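Local coordinates for protein (R)-S-adenosyl-L-methionine hydrolase (Thermus thermophilus, PDB 2CW5) that hydrolyses S-adenosyl-L-methionine to adenosine and L-methionine, acting as a homotrimer without chlorinase or fluorinase activity, at residues A55-P60 against W100-P105; Y5-F10 against Y50-A55; G62-A67 against P140-L145; H38-P41 against R47-Y50. One frame throughout, in Å; residues are numbered along the deposited sequence.

Contact 1 (A55-P60 against W100-P105)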
loop_
_atom_site.group_PDB
_atom_site.type_symbol
_atom_site.label_atom_id
_atom_site.label_comp_id
_atom_site.label_asym_id
_atom_site.label_seq_id
_atom_site.Cartn_x
_atom_site.Cartn_y
_atom_site.Cartn_z
ATOM N N ALA C 55 5.295 14.357 -10.722
ATOM C CA ALA C 55 3.859 14.360 -10.982
ATOM C C ALA C 55 3.149 15.702 -11.108
ATOM O O ALA C 55 2.122 15.798 -11.788
ATOM C CB ALA C 55 3.160 13.524 -9.913
ATOM N N LEU C 56 3.683 16.733 -10.463
ATOM C CA LEU C 56 3.043 18.047 -10.466
ATOM C C LEU C 56 2.497 18.593 -11.789
ATOM O O LEU C 56 1.347 19.010 -11.854
ATOM C CB LEU C 56 3.981 19.096 -9.862
ATOM C CG LEU C 56 3.343 20.470 -9.615
ATOM C CD1 LEU C 56 2.284 20.332 -8.533
ATOM C CD2 LEU C 56 4.407 21.499 -9.199
ATOM N N PRO C 57 3.307 18.595 -12.857
ATOM C CA PRO C 57 2.819 19.126 -14.134
ATOM C C PRO C 57 1.570 18.470 -14.727
ATOM O O PRO C 57 0.874 19.084 -15.539
ATOM C CB PRO C 57 4.039 19.001 -15.048
ATOM C CG PRO C 57 4.766 17.825 -14.485
ATOM C CD PRO C 57 4.668 18.047 -13.000
ATOM N N TYR C 58 1.285 17.239 -14.317
ATOM C CA TYR C 58 0.132 16.502 -14.834
ATOM C C TYR C 58 -1.111 16.638 -13.968
ATOM O O TYR C 58 -2.167 16.105 -14.313
ATOM C CB TYR C 58 0.476 15.012 -14.966
ATOM C CG TYR C 58 1.680 14.738 -15.827
ATOM C CD1 TYR C 58 1.577 14.714 -17.217
ATOM C CD2 TYR C 58 2.936 14.539 -15.255
ATOM C CE1 TYR C 58 2.698 14.501 -18.019
ATOM C CE2 TYR C 58 4.063 14.328 -16.044
ATOM C CZ TYR C 58 3.936 14.310 -17.425
ATOM O OH TYR C 58 5.049 14.108 -18.212
ATOM N N LEU C 59 -0.996 17.345 -12.847
ATOM C CA LEU C 59 -2.132 17.506 -11.950
ATOM C C LEU C 59 -2.968 18.742 -12.257
ATOM O O LEU C 59 -2.445 19.776 -12.666
ATOM C CB LEU C 59 -1.662 17.573 -10.491
ATOM C CG LEU C 59 -0.710 16.474 -10.009
ATOM C CD1 LEU C 59 -0.499 16.629 -8.510
ATOM C CD2 LEU C 59 -1.264 15.103 -10.331
ATOM N N PRO C 60 -4.288 18.643 -12.052
ATOM C CA PRO C 60 -5.220 19.743 -12.298
ATOM C C PRO C 60 -4.787 21.019 -11.588
ATOM O O PRO C 60 -4.323 20.982 -10.449
ATOM C CB PRO C 60 -6.536 19.204 -11.746
ATOM C CG PRO C 60 -6.430 17.745 -12.002
ATOM C CD PRO C 60 -5.009 17.442 -11.594
ATOM N N TRP C 100 8.392 23.770 -6.436
ATOM C CA TRP C 100 8.409 25.219 -6.484
ATOM C C TRP C 100 9.215 25.808 -7.638
ATOM O O TRP C 100 9.086 26.995 -7.940
ATOM C CB TRP C 100 8.863 25.774 -5.127
ATOM C CG TRP C 100 7.809 25.568 -4.061
ATOM C CD1 TRP C 100 6.474 25.340 -4.264
ATOM C CD2 TRP C 100 7.989 25.630 -2.642
ATOM N NE1 TRP C 100 5.817 25.260 -3.064
ATOM C CE2 TRP C 100 6.720 25.435 -2.051
ATOM C CE3 TRP C 100 9.100 25.830 -1.810
ATOM C CZ2 TRP C 100 6.528 25.436 -0.666
ATOM C CZ3 TRP C 100 8.910 25.830 -0.431
ATOM C CH2 TRP C 100 7.630 25.633 0.126
ATOM N N LEU C 101 10.039 24.988 -8.290
ATOM C CA LEU C 101 10.790 25.461 -9.450
ATOM C C LEU C 101 9.805 25.523 -10.612
ATOM O O LEU C 101 9.965 26.309 -11.541
ATOM C CB LEU C 101 11.923 24.500 -9.814
ATOM C CG LEU C 101 13.158 24.488 -8.915
ATOM C CD1 LEU C 101 14.124 23.409 -9.391
ATOM C CD2 LEU C 101 13.823 25.872 -8.948
ATOM N N LEU C 102 8.783 24.676 -10.550
ATOM C CA LEU C 102 7.764 24.632 -11.589
ATOM C C LEU C 102 6.649 25.625 -11.261
ATOM O O LEU C 102 5.982 26.142 -12.160
ATOM C CB LEU C 102 7.167 23.225 -11.682
ATOM C CG LEU C 102 8.123 22.046 -11.911
ATOM C CD1 LEU C 102 7.341 20.742 -11.831
ATOM C CD2 LEU C 102 8.813 22.179 -13.260
ATOM N N ASP C 103 6.476 25.895 -9.971
ATOM C CA ASP C 103 5.418 26.783 -9.488
ATOM C C ASP C 103 5.793 27.468 -8.168
ATOM O O ASP C 103 5.450 26.993 -7.084
ATOM C CB ASP C 103 4.130 25.957 -9.328
ATOM C CG ASP C 103 3.007 26.723 -8.654
ATOM O OD1 ASP C 103 2.813 27.915 -8.969
ATOM O OD2 ASP C 103 2.299 26.121 -7.816
ATOM N N PRO C 104 6.522 28.593 -8.249
ATOM C CA PRO C 104 6.957 29.366 -7.081
ATOM C C PRO C 104 5.742 29.950 -6.366
ATOM O O PRO C 104 4.956 30.680 -6.966
ATOM C CB PRO C 104 7.832 30.464 -7.695
ATOM C CG PRO C 104 8.331 29.839 -8.954
ATOM C CD PRO C 104 7.126 29.123 -9.483
ATOM N N PRO C 105 5.568 29.633 -5.076
ATOM C CA PRO C 105 4.414 30.167 -4.350
ATOM C C PRO C 105 4.412 31.686 -4.223
ATOM O O PRO C 105 5.466 32.323 -4.158
ATOM C CB PRO C 105 4.502 29.463 -2.996
ATOM C CG PRO C 105 5.962 29.239 -2.826
ATOM C CD PRO C 105 6.395 28.784 -4.202
#

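Contact 2 (Y5-F10 against Y50-A55)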
loop_
_atom_site.group_PDB
_atom_site.type_symbol
_atom_site.label_atom_id
_atom_site.label_comp_id
_atom_site.label_asym_id
_atom_site.label_seq_id
_atom_site.Cartn_x
_atom_site.Cartn_y
_atom_site.Cartn_z
ATOM N N TYR C 5 -4.252 15.696 -3.668
ATOM C CA TYR C 5 -3.233 14.710 -4.014
ATOM C C TYR C 5 -2.396 14.533 -2.756
ATOM O O TYR C 5 -1.919 15.509 -2.167
ATOM C CB TYR C 5 -2.411 15.202 -5.202
ATOM C CG TYR C 5 -3.194 15.078 -6.497
ATOM C CD1 TYR C 5 -3.148 13.902 -7.252
ATOM C CD2 TYR C 5 -4.047 16.099 -6.921
ATOM C CE1 TYR C 5 -3.937 13.745 -8.398
ATOM C CE2 TYR C 5 -4.844 15.951 -8.068
ATOM C CZ TYR C 5 -4.783 14.771 -8.796
ATOM O OH TYR C 5 -5.571 14.611 -9.915
ATOM N N PHE C 6 -2.213 13.276 -2.368
ATOM C CA PHE C 6 -1.535 12.923 -1.126
ATOM C C PHE C 6 -0.236 12.114 -1.253
ATOM O O PHE C 6 -0.197 11.051 -1.885
ATOM C CB PHE C 6 -2.584 12.181 -0.271
ATOM C CG PHE C 6 -2.161 11.865 1.135
ATOM C CD1 PHE C 6 -1.117 12.546 1.754
ATOM C CD2 PHE C 6 -2.841 10.875 1.852
ATOM C CE1 PHE C 6 -0.753 12.246 3.067
ATOM C CE2 PHE C 6 -2.487 10.565 3.166
ATOM C CZ PHE C 6 -1.439 11.251 3.775
ATOM N N LEU C 7 0.830 12.639 -0.656
ATOM C CA LEU C 7 2.118 11.962 -0.650
ATOM C C LEU C 7 2.630 11.903 0.784
ATOM O O LEU C 7 2.428 12.834 1.559
ATOM C CB LEU C 7 3.137 12.704 -1.527
ATOM C CG LEU C 7 4.548 12.097 -1.577
ATOM C CD1 LEU C 7 5.181 12.355 -2.948
ATOM C CD2 LEU C 7 5.413 12.684 -0.456
ATOM N N SER C 8 3.273 10.801 1.149
ATOM C CA SER C 8 3.817 10.690 2.496
ATOM C C SER C 8 4.864 9.598 2.553
ATOM O O SER C 8 5.112 8.913 1.563
ATOM C CB SER C 8 2.713 10.344 3.496
ATOM O OG SER C 8 2.421 8.954 3.452
ATOM N N ASP C 9 5.486 9.452 3.720
ATOM C CA ASP C 9 6.459 8.392 3.938
ATOM C C ASP C 9 5.890 7.510 5.055
ATOM O O ASP C 9 6.635 6.828 5.754
ATOM C CB ASP C 9 7.815 8.969 4.361
ATOM C CG ASP C 9 7.760 9.685 5.707
ATOM O OD1 ASP C 9 6.646 9.936 6.209
ATOM O OD2 ASP C 9 8.838 10.002 6.259
ATOM N N PHE C 10 4.566 7.532 5.210
ATOM C CA PHE C 10 3.893 6.758 6.259
ATOM C C PHE C 10 4.032 5.244 6.119
ATOM O O PHE C 10 3.888 4.521 7.098
ATOM C CB PHE C 10 2.400 7.110 6.341
ATOM C CG PHE C 10 2.119 8.525 6.777
ATOM C CD1 PHE C 10 3.108 9.306 7.369
ATOM C CD2 PHE C 10 0.847 9.069 6.615
ATOM C CE1 PHE C 10 2.835 10.609 7.796
ATOM C CE2 PHE C 10 0.564 10.369 7.039
ATOM C CZ PHE C 10 1.559 11.139 7.631
ATOM N N TYR C 50 11.585 14.819 -5.325
ATOM C CA TYR C 50 11.594 14.405 -6.726
ATOM C C TYR C 50 10.241 13.842 -7.153
ATOM O O TYR C 50 9.755 14.151 -8.244
ATOM C CB TYR C 50 12.697 13.369 -6.991
ATOM C CG TYR C 50 12.750 12.937 -8.446
ATOM C CD1 TYR C 50 13.009 13.868 -9.456
ATOM C CD2 TYR C 50 12.491 11.617 -8.817
ATOM C CE1 TYR C 50 13.002 13.497 -10.796
ATOM C CE2 TYR C 50 12.483 11.234 -10.166
ATOM C CZ TYR C 50 12.737 12.182 -11.145
ATOM O OH TYR C 50 12.723 11.829 -12.477
ATOM N N ALA C 51 9.627 13.023 -6.299
ATOM C CA ALA C 51 8.326 12.439 -6.616
ATOM C C ALA C 51 7.292 13.527 -6.924
ATOM O O ALA C 51 6.485 13.382 -7.840
ATOM C CB ALA C 51 7.840 11.564 -5.460
ATOM N N LEU C 52 7.309 14.609 -6.149
ATOM C CA LEU C 52 6.382 15.713 -6.373
ATOM C C LEU C 52 6.690 16.380 -7.713
ATOM O O LEU C 52 5.791 16.680 -8.490
ATOM C CB LEU C 52 6.491 16.735 -5.237
ATOM C CG LEU C 52 6.007 16.237 -3.868
ATOM C CD1 LEU C 52 6.337 17.273 -2.792
ATOM C CD2 LEU C 52 4.505 15.979 -3.915
ATOM N N PHE C 53 7.977 16.604 -7.968
ATOM C CA PHE C 53 8.451 17.215 -9.208
ATOM C C PHE C 53 7.956 16.413 -10.413
ATOM O O PHE C 53 7.502 16.967 -11.416
ATOM C CB PHE C 53 9.982 17.222 -9.183
ATOM C CG PHE C 53 10.619 17.768 -10.422
ATOM C CD1 PHE C 53 10.698 19.143 -10.637
ATOM C CD2 PHE C 53 11.188 16.907 -11.358
ATOM C CE1 PHE C 53 11.339 19.651 -11.766
ATOM C CE2 PHE C 53 11.834 17.406 -12.494
ATOM C CZ PHE C 53 11.909 18.782 -12.696
ATOM N N GLU C 54 8.047 15.097 -10.285
ATOM C CA GLU C 54 7.653 14.162 -11.324
ATOM C C GLU C 54 6.169 14.216 -11.711
ATOM O O GLU C 54 5.826 14.161 -12.891
ATOM C CB GLU C 54 8.035 12.752 -10.860
ATOM C CG GLU C 54 7.759 11.630 -11.825
ATOM C CD GLU C 54 8.685 10.443 -11.583
ATOM O OE1 GLU C 54 8.805 10.000 -10.421
ATOM O OE2 GLU C 54 9.298 9.959 -12.556
ATOM N N ALA C 55 5.295 14.357 -10.722
ATOM C CA ALA C 55 3.859 14.360 -10.982
ATOM C C ALA C 55 3.149 15.702 -11.108
ATOM O O ALA C 55 2.122 15.798 -11.788
ATOM C CB ALA C 55 3.160 13.524 -9.913
#

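Contact 3 (G62-A67 against P140-L145)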
loop_
_atom_site.group_PDB
_atom_site.type_symbol
_atom_site.label_atom_id
_atom_site.label_comp_id
_atom_site.label_asym_id
_atom_site.label_seq_id
_atom_site.Cartn_x
_atom_site.Cartn_y
_atom_site.Cartn_z
ATOM N N GLY C 62 -4.741 24.289 -9.447
ATOM C CA GLY C 62 -5.434 24.542 -8.197
ATOM C C GLY C 62 -5.620 23.330 -7.297
ATOM O O GLY C 62 -6.266 23.422 -6.254
ATOM N N ALA C 63 -5.071 22.188 -7.687
ATOM C CA ALA C 63 -5.194 20.999 -6.852
ATOM C C ALA C 63 -4.438 21.249 -5.544
ATOM O O ALA C 63 -3.498 22.049 -5.503
ATOM C CB ALA C 63 -4.607 19.793 -7.568
ATOM N N VAL C 64 -4.856 20.572 -4.482
ATOM C CA VAL C 64 -4.209 20.698 -3.182
ATOM C C VAL C 64 -3.223 19.544 -3.033
ATOM O O VAL C 64 -3.627 18.381 -2.996
ATOM C CB VAL C 64 -5.238 20.615 -2.029
ATOM C CG1 VAL C 64 -4.520 20.578 -0.679
ATOM C CG2 VAL C 64 -6.192 21.794 -2.098
ATOM N N VAL C 65 -1.938 19.866 -2.956
ATOM C CA VAL C 65 -0.903 18.851 -2.812
ATOM C C VAL C 65 -0.519 18.726 -1.345
ATOM O O VAL C 65 0.172 19.589 -0.796
ATOM C CB VAL C 65 0.365 19.213 -3.623
ATOM C CG1 VAL C 65 1.395 18.085 -3.511
ATOM C CG2 VAL C 65 0.001 19.466 -5.076
ATOM N N LEU C 66 -1.005 17.659 -0.718
ATOM C CA LEU C 66 -0.733 17.365 0.679
ATOM C C LEU C 66 0.447 16.403 0.716
ATOM O O LEU C 66 0.367 15.287 0.204
ATOM C CB LEU C 66 -1.967 16.720 1.321
ATOM C CG LEU C 66 -1.842 16.164 2.743
ATOM C CD1 LEU C 66 -1.429 17.275 3.691
ATOM C CD2 LEU C 66 -3.174 15.566 3.174
ATOM N N ALA C 67 1.552 16.840 1.306
ATOM C CA ALA C 67 2.737 15.996 1.374
ATOM C C ALA C 67 3.305 16.013 2.780
ATOM O O ALA C 67 3.705 17.063 3.281
ATOM C CB ALA C 67 3.783 16.477 0.372
ATOM N N PRO C 140 -6.672 18.662 8.325
ATOM C CA PRO C 140 -7.726 19.675 8.426
ATOM C C PRO C 140 -7.448 20.886 7.533
ATOM O O PRO C 140 -8.373 21.512 7.014
ATOM C CB PRO C 140 -7.739 20.020 9.919
ATOM C CG PRO C 140 -6.335 19.708 10.366
ATOM C CD PRO C 140 -6.037 18.425 9.635
ATOM N N ALA C 141 -6.171 21.193 7.346
ATOM C CA ALA C 141 -5.765 22.317 6.510
ATOM C C ALA C 141 -6.092 22.011 5.050
ATOM O O ALA C 141 -6.640 22.850 4.324
ATOM C CB ALA C 141 -4.269 22.566 6.675
ATOM N N ALA C 142 -5.762 20.796 4.629
ATOM C CA ALA C 142 -6.020 20.364 3.261
ATOM C C ALA C 142 -7.517 20.352 2.962
ATOM O O ALA C 142 -7.943 20.772 1.889
ATOM C CB ALA C 142 -5.429 18.985 3.037
ATOM N N ALA C 143 -8.317 19.867 3.908
ATOM C CA ALA C 143 -9.763 19.819 3.713
ATOM C C ALA C 143 -10.293 21.247 3.553
ATOM O O ALA C 143 -11.107 21.533 2.668
ATOM C CB ALA C 143 -10.428 19.137 4.904
ATOM N N HIS C 144 -9.809 22.137 4.414
ATOM C CA HIS C 144 -10.201 23.540 4.394
ATOM C C HIS C 144 -9.977 24.122 3.000
ATOM O O HIS C 144 -10.882 24.710 2.409
ATOM C CB HIS C 144 -9.382 24.299 5.439
ATOM C CG HIS C 144 -9.719 25.752 5.547
ATOM N ND1 HIS C 144 -9.279 26.689 4.638
ATOM C CD2 HIS C 144 -10.417 26.436 6.484
ATOM C CE1 HIS C 144 -9.685 27.889 5.013
ATOM N NE2 HIS C 144 -10.378 27.763 6.130
ATOM N N LEU C 145 -8.769 23.938 2.474
ATOM C CA LEU C 145 -8.419 24.432 1.145
ATOM C C LEU C 145 -9.177 23.707 0.035
ATOM O O LEU C 145 -9.574 24.327 -0.951
ATOM C CB LEU C 145 -6.911 24.292 0.919
ATOM C CG LEU C 145 -6.071 25.204 1.815
ATOM C CD1 LEU C 145 -4.596 24.822 1.727
ATOM C CD2 LEU C 145 -6.295 26.660 1.394
#

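Contact 4 (H38-P41 against R47-Y50)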
loop_
_atom_site.group_PDB
_atom_site.type_symbol
_atom_site.label_atom_id
_atom_site.label_comp_id
_atom_site.label_asym_id
_atom_site.label_seq_id
_atom_site.Cartn_x
_atom_site.Cartn_y
_atom_site.Cartn_z
ATOM N N HIS C 38 3.241 6.621 -0.988
ATOM C CA HIS C 38 3.242 6.485 0.466
ATOM C C HIS C 38 4.309 5.521 0.979
ATOM O O HIS C 38 4.617 5.502 2.172
ATOM C CB HIS C 38 1.858 6.027 0.962
ATOM C CG HIS C 38 0.782 7.052 0.776
ATOM N ND1 HIS C 38 0.836 8.298 1.363
ATOM C CD2 HIS C 38 -0.338 7.042 0.016
ATOM C CE1 HIS C 38 -0.202 9.014 0.970
ATOM N NE2 HIS C 38 -0.930 8.275 0.149
ATOM N N ALA C 39 4.870 4.720 0.081
ATOM C CA ALA C 39 5.900 3.759 0.464
ATOM C C ALA C 39 7.300 4.325 0.230
ATOM O O ALA C 39 8.205 3.600 -0.167
ATOM C CB ALA C 39 5.719 2.454 -0.322
ATOM N N LEU C 40 7.468 5.621 0.475
ATOM C CA LEU C 40 8.763 6.276 0.289
ATOM C C LEU C 40 9.644 6.072 1.515
ATOM O O LEU C 40 9.142 5.941 2.633
ATOM C CB LEU C 40 8.569 7.779 0.056
ATOM C CG LEU C 40 7.732 8.192 -1.160
ATOM C CD1 LEU C 40 7.551 9.701 -1.157
ATOM C CD2 LEU C 40 8.411 7.733 -2.445
ATOM N N PRO C 41 10.976 6.054 1.325
ATOM C CA PRO C 41 11.868 5.862 2.473
ATOM C C PRO C 41 11.586 6.912 3.544
ATOM O O PRO C 41 11.481 8.105 3.252
ATOM C CB PRO C 41 13.259 6.008 1.858
ATOM C CG PRO C 41 13.060 5.526 0.449
ATOM C CD PRO C 41 11.746 6.171 0.074
ATOM N N ARG C 47 14.040 12.188 -2.084
ATOM C CA ARG C 47 13.239 11.225 -2.823
ATOM C C ARG C 47 11.831 11.780 -2.964
ATOM O O ARG C 47 11.232 11.746 -4.048
ATOM C CB ARG C 47 13.208 9.892 -2.060
ATOM C CG ARG C 47 12.258 8.843 -2.619
ATOM C CD ARG C 47 12.681 8.335 -3.982
ATOM N NE ARG C 47 11.763 7.301 -4.458
ATOM C CZ ARG C 47 11.802 6.027 -4.072
ATOM N NH1 ARG C 47 12.724 5.618 -3.207
ATOM N NH2 ARG C 47 10.902 5.167 -4.533
ATOM N N ALA C 48 11.313 12.316 -1.864
ATOM C CA ALA C 48 9.967 12.878 -1.855
ATOM C C ALA C 48 9.874 14.133 -2.711
ATOM O O ALA C 48 8.879 14.338 -3.414
ATOM C CB ALA C 48 9.534 13.182 -0.417
ATOM N N ALA C 49 10.905 14.978 -2.656
ATOM C CA ALA C 49 10.912 16.205 -3.457
ATOM C C ALA C 49 10.840 15.845 -4.934
ATOM O O ALA C 49 10.129 16.490 -5.708
ATOM C CB ALA C 49 12.187 17.014 -3.194
ATOM N N TYR C 50 11.585 14.819 -5.325
ATOM C CA TYR C 50 11.594 14.405 -6.726
ATOM C C TYR C 50 10.241 13.842 -7.153
ATOM O O TYR C 50 9.755 14.151 -8.244
ATOM C CB TYR C 50 12.697 13.369 -6.991
ATOM C CG TYR C 50 12.750 12.937 -8.446
ATOM C CD1 TYR C 50 13.009 13.868 -9.456
ATOM C CD2 TYR C 50 12.491 11.617 -8.817
ATOM C CE1 TYR C 50 13.002 13.497 -10.796
ATOM C CE2 TYR C 50 12.483 11.234 -10.166
ATOM C CZ TYR C 50 12.737 12.182 -11.145
ATOM O OH TYR C 50 12.723 11.829 -12.477
#

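Contact 1 (A55-P60 against W100-P105)
L102 meets L56 and P57 chiefly through its CD1 methyl, with D103 CB at the margin; no hydrogen bond joins the two segments. W100 comes first along the second segment, but its CB points away from 55-60, and the indole sits edge-to-face with Y88 and rests on L163 and R165. At L102 the chain draws near, with its CA 7.8 Å from the CA of P57. Its CG stands anti to the carbonyl carbon (chi1 -56°), a setting that carries CD1 across to 55-60. There L102 CD1 lies 4.0 Å from L56 CD2 and equally far from P57 CD. L56 CD2 also reaches L102 CB at 4.1 Å, so the two leucines run alongside each other, pointing opposite ways. Here, in the alpha/beta sheet domain, the loop that leads from helix 45-55 to strand 64-68 meets the end of the short helix 99-102 and the link to strand 107-110. A 3-10 turn shapes the first loop, its Y58 N bonding to A55 O at 3.0 Å and its L59 N to L56 O. D103 follows, its CB 4.5 Å from L56 CD2. Its buried carboxylate is held from beyond the segments: OD1 bonds to R85 N, and OD2 to both W86 N and Y88 OH. These partners would favour the charged form, and they fix the rotation of the group, while R85 NH1 bonds to L102 O. Last in line, P105 folds back on its own segment, CD standing 3.4 Å above one face of the W100 indole, displaced toward its rim.

Contact 2 (Y5-F10 against Y50-A55)
One methyl of L7 touches both A51 and L52, the innermost layer of a beta-alpha-beta crossover: helix 45-55 links parallel strands 34-37 and 64-68 and passes over strand 4-8, which lies between them. L7 CD1 is 3.7 Å from A51 CB and 3.8 Å from L52 CD2, so it rests between neighbouring residues of the helix. These contacts are entirely apolar and buried. The L7 branch reaches the helix because CG is anti to the backbone N (chi1 179°) and extends from the sheet surface; its chi2 of 148° lies away from a staggered value. L52 meets it obliquely. Further out, the side chain of L52 also touches L36, V65 and A67 of the flanking strands, and A51 packs on P15 of the second subunit. The strand is placed by backbone bonds from F6 to V34 and L36, and from Y5 and L7 to L66. Where the strand ends, the chain turns toward D9, which by similarity binds adenosine and whose OD2 bonds to Q43 N. An ST turn shapes this step: F10 N donates to S8 OG at 3.1 Å with an N-H...O angle of 165°. The same hydroxyl oxygen bonds to H38 ND1, and S8 CB lies 3.7 Å above the centre of one face of the F10 ring.

Contact 3 (G62-A67 against P140-L145)
L145, which packs on V64, is set in its helix by the bond from its N to A141 O at 3.0 Å, and H144 N bonds to P140 O in the same i to i-4 pattern. No polar pair crosses between strand and helix, and the four side chains that meet are all buried. The centre of the contact is A142, whose CA lies 6.6 Å from that of L66. Its CB is shared: V64 CG1 and L66 CD2 each approach it to 4.1 Å, from residues two apart that project from the same side of the strand. V64 splits its two methyls between successive inward positions of the helix. With CG1 anti to the backbone N (chi1 173°) and facing A142, CG2 is left to meet L145 CB at 4.0 Å. The V64 and L145 side chains stand nearly perpendicular. L145 extends past V64 onto T87 and V89 of the neighbouring strand 87-89, while L24 of helix 16-24 also touches A142. V65 CB points away, to the face where its side chain meets L52. The axes of strand 64-67 and helix 140-145, taken over these short segments, approach to 9.1 Å and run antiparallel at 175°, which a small alanine at the nearest point suits. Helix 133-147 thus lies beside helix 16-24 on the face of the sheet remote from helix 45-55, the layering of a three-layer alpha/beta/alpha sandwich.

Contact 4 (H38-P41 against R47-Y50)
Over one face of the R47 guanidinium lies the CD2 methyl of L40, nearest to R47 NE at 3.9 Å and also close to CZ and NH2. P41 comes in obliquely, its CD 3.5 Å from R47 NH1 and 3.8 Å from R47 CG. The arginine chain starts with CG anti to the backbone N (chi1 172°) and bends at chi2 (67°), which lays its outer half against both residues. L40's other methyl goes to the helix itself, CD1 lying 4.1 Å from A48 CB and as far from A48 CA. This is the entry to the crossover helix: 38-41 leaves strand 34-37, and the chain turns back into helix 45-55, where R47 N bonds to D44 OD1. The contact also lies at the trimer interface, for R47 NH2 forms a salt bridge with E13 OE1 of the second subunit, and the same E13 also packs on L40. A leucine in place of R47 would probably leave E13 of that subunit without its charged mate and take away the flat group that L40 CD2 and P41 CD pack against. R47 also touches T180 of strand 175-181 and R183, in the C-terminal domain.

Contacts 2 and 4 share Y50 and helix 45-55, and their centres are 6 Å apart; L7 CD2 meets L40 CD1 at 3.7 Å, while F6 CD2 packs 3.3 Å from H38 CE1. Contact 1 continues where contact 2 ends, at A55, and Y5 OH packs 3.3 Å from P60 CD. Contacts 2 and 3 use adjacent strands of one sheet, with L52 CD2 3.8 Å from V65 CG1, and lie on its two faces. The adenosine site inferred by similarity is bordered by contact 4, where the L40 side chain is about 5 Å from that of D9; in contact 3 the L66 side chain is about 9 Å from that of H133, probably important for activity.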